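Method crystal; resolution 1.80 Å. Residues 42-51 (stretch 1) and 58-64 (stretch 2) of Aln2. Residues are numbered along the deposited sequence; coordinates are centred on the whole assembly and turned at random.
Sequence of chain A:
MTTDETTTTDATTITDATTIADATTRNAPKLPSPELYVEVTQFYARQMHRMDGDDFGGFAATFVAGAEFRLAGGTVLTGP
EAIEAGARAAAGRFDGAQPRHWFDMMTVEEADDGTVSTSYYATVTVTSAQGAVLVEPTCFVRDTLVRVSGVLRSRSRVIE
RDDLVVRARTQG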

# COMPACT_ATOMS: atom_id res chain seq x y z
N GLN A 42 -8.47 9.27 1.51
CA GLN A 42 -8.94 9.55 2.87
C GLN A 42 -10.28 8.87 3.13
O GLN A 42 -10.53 8.40 4.24
CB GLN A 42 -9.04 11.07 3.09
CG GLN A 42 -7.69 11.76 2.96
CD GLN A 42 -6.65 11.15 3.88
OE1 GLN A 42 -6.70 11.33 5.10
NE2 GLN A 42 -5.79 10.31 3.30
N PHE A 43 -11.16 8.84 2.13
CA PHE A 43 -12.41 8.11 2.26
C PHE A 43 -12.15 6.64 2.62
O PHE A 43 -12.74 6.10 3.55
CB PHE A 43 -13.21 8.20 0.97
CG PHE A 43 -14.46 7.35 0.97
CD1 PHE A 43 -15.62 7.78 1.59
CD2 PHE A 43 -14.46 6.11 0.34
CE1 PHE A 43 -16.75 7.00 1.56
CE2 PHE A 43 -15.56 5.32 0.34
CZ PHE A 43 -16.72 5.77 0.96
N TYR A 44 -11.27 6.00 1.88
CA TYR A 44 -11.04 4.57 2.08
C TYR A 44 -10.31 4.29 3.40
O TYR A 44 -10.62 3.29 4.08
CB TYR A 44 -10.25 4.02 0.91
CG TYR A 44 -11.02 3.74 -0.34
CD1 TYR A 44 -12.22 3.04 -0.30
CD2 TYR A 44 -10.57 4.19 -1.57
CE1 TYR A 44 -12.92 2.78 -1.46
CE2 TYR A 44 -11.25 3.90 -2.71
CZ TYR A 44 -12.42 3.22 -2.68
OH TYR A 44 -13.13 2.95 -3.82
N ALA A 45 -9.36 5.14 3.77
CA ALA A 45 -8.67 4.96 5.04
C ALA A 45 -9.68 4.99 6.18
O ALA A 45 -9.69 4.11 7.06
CB ALA A 45 -7.60 6.05 5.23
N ARG A 46 -10.56 5.99 6.17
CA ARG A 46 -11.56 6.10 7.23
C ARG A 46 -12.57 4.97 7.14
O ARG A 46 -12.99 4.41 8.17
CB ARG A 46 -12.22 7.47 7.16
CG ARG A 46 -11.20 8.63 7.50
CD ARG A 46 -11.77 9.99 7.69
NE ARG A 46 -10.90 10.77 8.58
CZ ARG A 46 -9.85 11.48 8.17
NH1 ARG A 46 -9.54 11.53 6.88
NH2 ARG A 46 -9.11 12.15 9.04
N GLN A 47 -12.96 4.59 5.93
CA GLN A 47 -13.95 3.53 5.80
C GLN A 47 -13.42 2.21 6.36
O GLN A 47 -14.14 1.48 7.06
CB GLN A 47 -14.33 3.35 4.34
CG GLN A 47 -15.54 2.44 4.10
CD GLN A 47 -15.77 2.17 2.64
OE1 GLN A 47 -14.87 1.66 1.94
NE2 GLN A 47 -16.95 2.53 2.14
N MET A 48 -12.16 1.87 6.04
CA MET A 48 -11.61 0.60 6.51
C MET A 48 -11.25 0.68 7.99
O MET A 48 -11.37 -0.32 8.72
CB MET A 48 -10.39 0.17 5.69
CG MET A 48 -10.68 -0.33 4.28
SD MET A 48 -11.88 -1.69 4.24
CE MET A 48 -13.26 -0.70 3.88
N HIS A 49 -10.82 1.85 8.48
CA HIS A 49 -10.58 1.96 9.92
C HIS A 49 -11.85 1.61 10.68
O HIS A 49 -11.79 0.89 11.69
CB HIS A 49 -10.12 3.36 10.34
CG HIS A 49 -8.71 3.68 9.93
ND1 HIS A 49 -8.07 4.84 10.33
CD2 HIS A 49 -7.83 3.02 9.15
CE1 HIS A 49 -6.85 4.86 9.83
NE2 HIS A 49 -6.68 3.78 9.09
N ARG A 50 -13.00 2.08 10.20
CA ARG A 50 -14.25 1.81 10.89
C ARG A 50 -14.58 0.33 10.82
O ARG A 50 -14.94 -0.29 11.83
CB ARG A 50 -15.39 2.63 10.28
CG ARG A 50 -15.26 4.14 10.41
CD ARG A 50 -16.46 4.84 9.82
NE ARG A 50 -16.33 6.30 9.80
CZ ARG A 50 -17.30 7.14 9.44
NH1 ARG A 50 -18.50 6.68 9.10
NH2 ARG A 50 -17.07 8.44 9.42
N MET A 51 -14.45 -0.27 9.63
CA MET A 51 -14.81 -1.67 9.51
C MET A 51 -13.90 -2.54 10.35
O MET A 51 -14.37 -3.42 11.10
CB MET A 51 -14.76 -2.14 8.08
CG MET A 51 -15.55 -3.45 8.04
SD MET A 51 -16.06 -3.90 6.44
CE MET A 51 -14.46 -4.01 5.68
N GLY A 58 -20.84 2.67 11.48
CA GLY A 58 -20.13 3.74 10.81
C GLY A 58 -19.63 3.34 9.43
O GLY A 58 -19.61 4.15 8.51
N PHE A 59 -19.18 2.08 9.29
CA PHE A 59 -18.81 1.57 7.97
C PHE A 59 -20.00 1.62 7.02
O PHE A 59 -19.90 2.14 5.89
CB PHE A 59 -18.31 0.14 8.11
CG PHE A 59 -18.17 -0.59 6.80
CD1 PHE A 59 -17.12 -0.30 5.93
CD2 PHE A 59 -19.10 -1.53 6.42
CE1 PHE A 59 -17.00 -0.95 4.75
CE2 PHE A 59 -18.99 -2.19 5.23
CZ PHE A 59 -17.95 -1.91 4.39
N ALA A 60 -21.15 1.11 7.46
CA ALA A 60 -22.31 1.07 6.58
C ALA A 60 -22.83 2.47 6.27
O ALA A 60 -23.40 2.70 5.20
CB ALA A 60 -23.42 0.23 7.22
N ALA A 61 -22.66 3.41 7.19
CA ALA A 61 -23.14 4.77 6.97
C ALA A 61 -22.39 5.48 5.85
O ALA A 61 -22.85 6.52 5.36
CB ALA A 61 -23.02 5.58 8.27
N THR A 62 -21.24 4.94 5.44
CA THR A 62 -20.55 5.52 4.31
C THR A 62 -21.20 5.15 2.98
O THR A 62 -20.84 5.74 1.95
CB THR A 62 -19.07 5.10 4.24
OG1 THR A 62 -18.94 3.70 3.92
CG2 THR A 62 -18.31 5.44 5.52
N PHE A 63 -22.17 4.22 3.00
CA PHE A 63 -22.88 3.82 1.79
C PHE A 63 -24.17 4.62 1.63
O PHE A 63 -24.81 5.00 2.61
CB PHE A 63 -23.22 2.31 1.82
CG PHE A 63 -22.03 1.43 1.59
CD1 PHE A 63 -21.13 1.19 2.62
CD2 PHE A 63 -21.82 0.83 0.37
CE1 PHE A 63 -20.02 0.41 2.40
CE2 PHE A 63 -20.69 0.03 0.16
CZ PHE A 63 -19.81 -0.15 1.18
N VAL A 64 -24.54 4.90 0.38
CA VAL A 64 -25.79 5.61 0.11
C VAL A 64 -26.98 4.66 0.14
O VAL A 64 -26.85 3.44 0.07
CB VAL A 64 -25.73 6.36 -1.23
CG1 VAL A 64 -24.58 7.34 -1.22
CG2 VAL A 64 -25.67 5.39 -2.40

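Contact between helical residues 42-51 and residues 58-64 of Aln2, where a second helix gives way, by a type I turn from Ala60 to Phe63, to a short strand. Phe59 gives up the most surface to the other stretch. Its chi1 of 168° (t) and chi2 of 75° set the ring against the first helix, where the side chains of Gln47, Met48 and Met51 meet it. Met51, whose CA lies 5.4 Å from the CA of Phe59, points its CA-to-CB bond toward the second stretch. With chi1 and chi2 both t, Met51 is extended as far as SD and lies over one face of the ring; chi3 p then turns its methyl. Met51 SD stands 3.4 Å from the centroid of the Phe59 ring, 12° off the normal, and Met51 CG 4.1 Å from the same centroid, 14° off. This is a sulfur-aromatic contact joined by a CH-pi contact. Met48 starts out pointing away, yet chi1 and chi2, both m, with a chi3 of 97° between wells, bring the methyl back, so that Met48 CE reaches Phe59 CE1 at 3.8 Å. Gln47 packs its aliphatic part against the same ring, Gln47 CG lying 3.7 Å from Phe59 CD1.

Gln47 is extended (chi1 and chi2 both t), which carries its amide from a sideways start to the turn. There Gln47 NE2 donates a nearly linear hydrogen bond to Thr62 OG1 (2.9 Å, 178°). Thr62 adopts chi1 p, which directs OG1 back to its own backbone: Thr62 OG1 donates to Phe59 O at 2.7 Å. The hydroxyl therefore accepts from one stretch while donating within the other, and Phe59 O also receives Thr62 N at 3.1 Å. The turn is closed by Phe63 N to Ala60 O, 2.9 Å. Phe63 (chi1 m) brings its ring end close to the amide, with Phe63 CE1 3.7 Å from Gln47 NE2. Phe43, chi1 t, likewise reaches in from a sideways start, placing Phe43 CE1 4.0 Å from Thr62 CB.

Arg50 points toward the second stretch and, after chi1 m, is fully extended, with chi2, chi3 and chi4 all near 180°. The reach lets Arg50 NH1 donate to the carbonyl Gly58 O (2.8 Å, 152°), which lies at the edge of the guanidinium, near its plane, as suits an N-H donor. Along the way Arg50 CD passes 3.9 Å from Phe59 N. Gly58 leaves room for this chain: an ideal CB there would lie 3.2 Å from Arg50 CD, a tight approach.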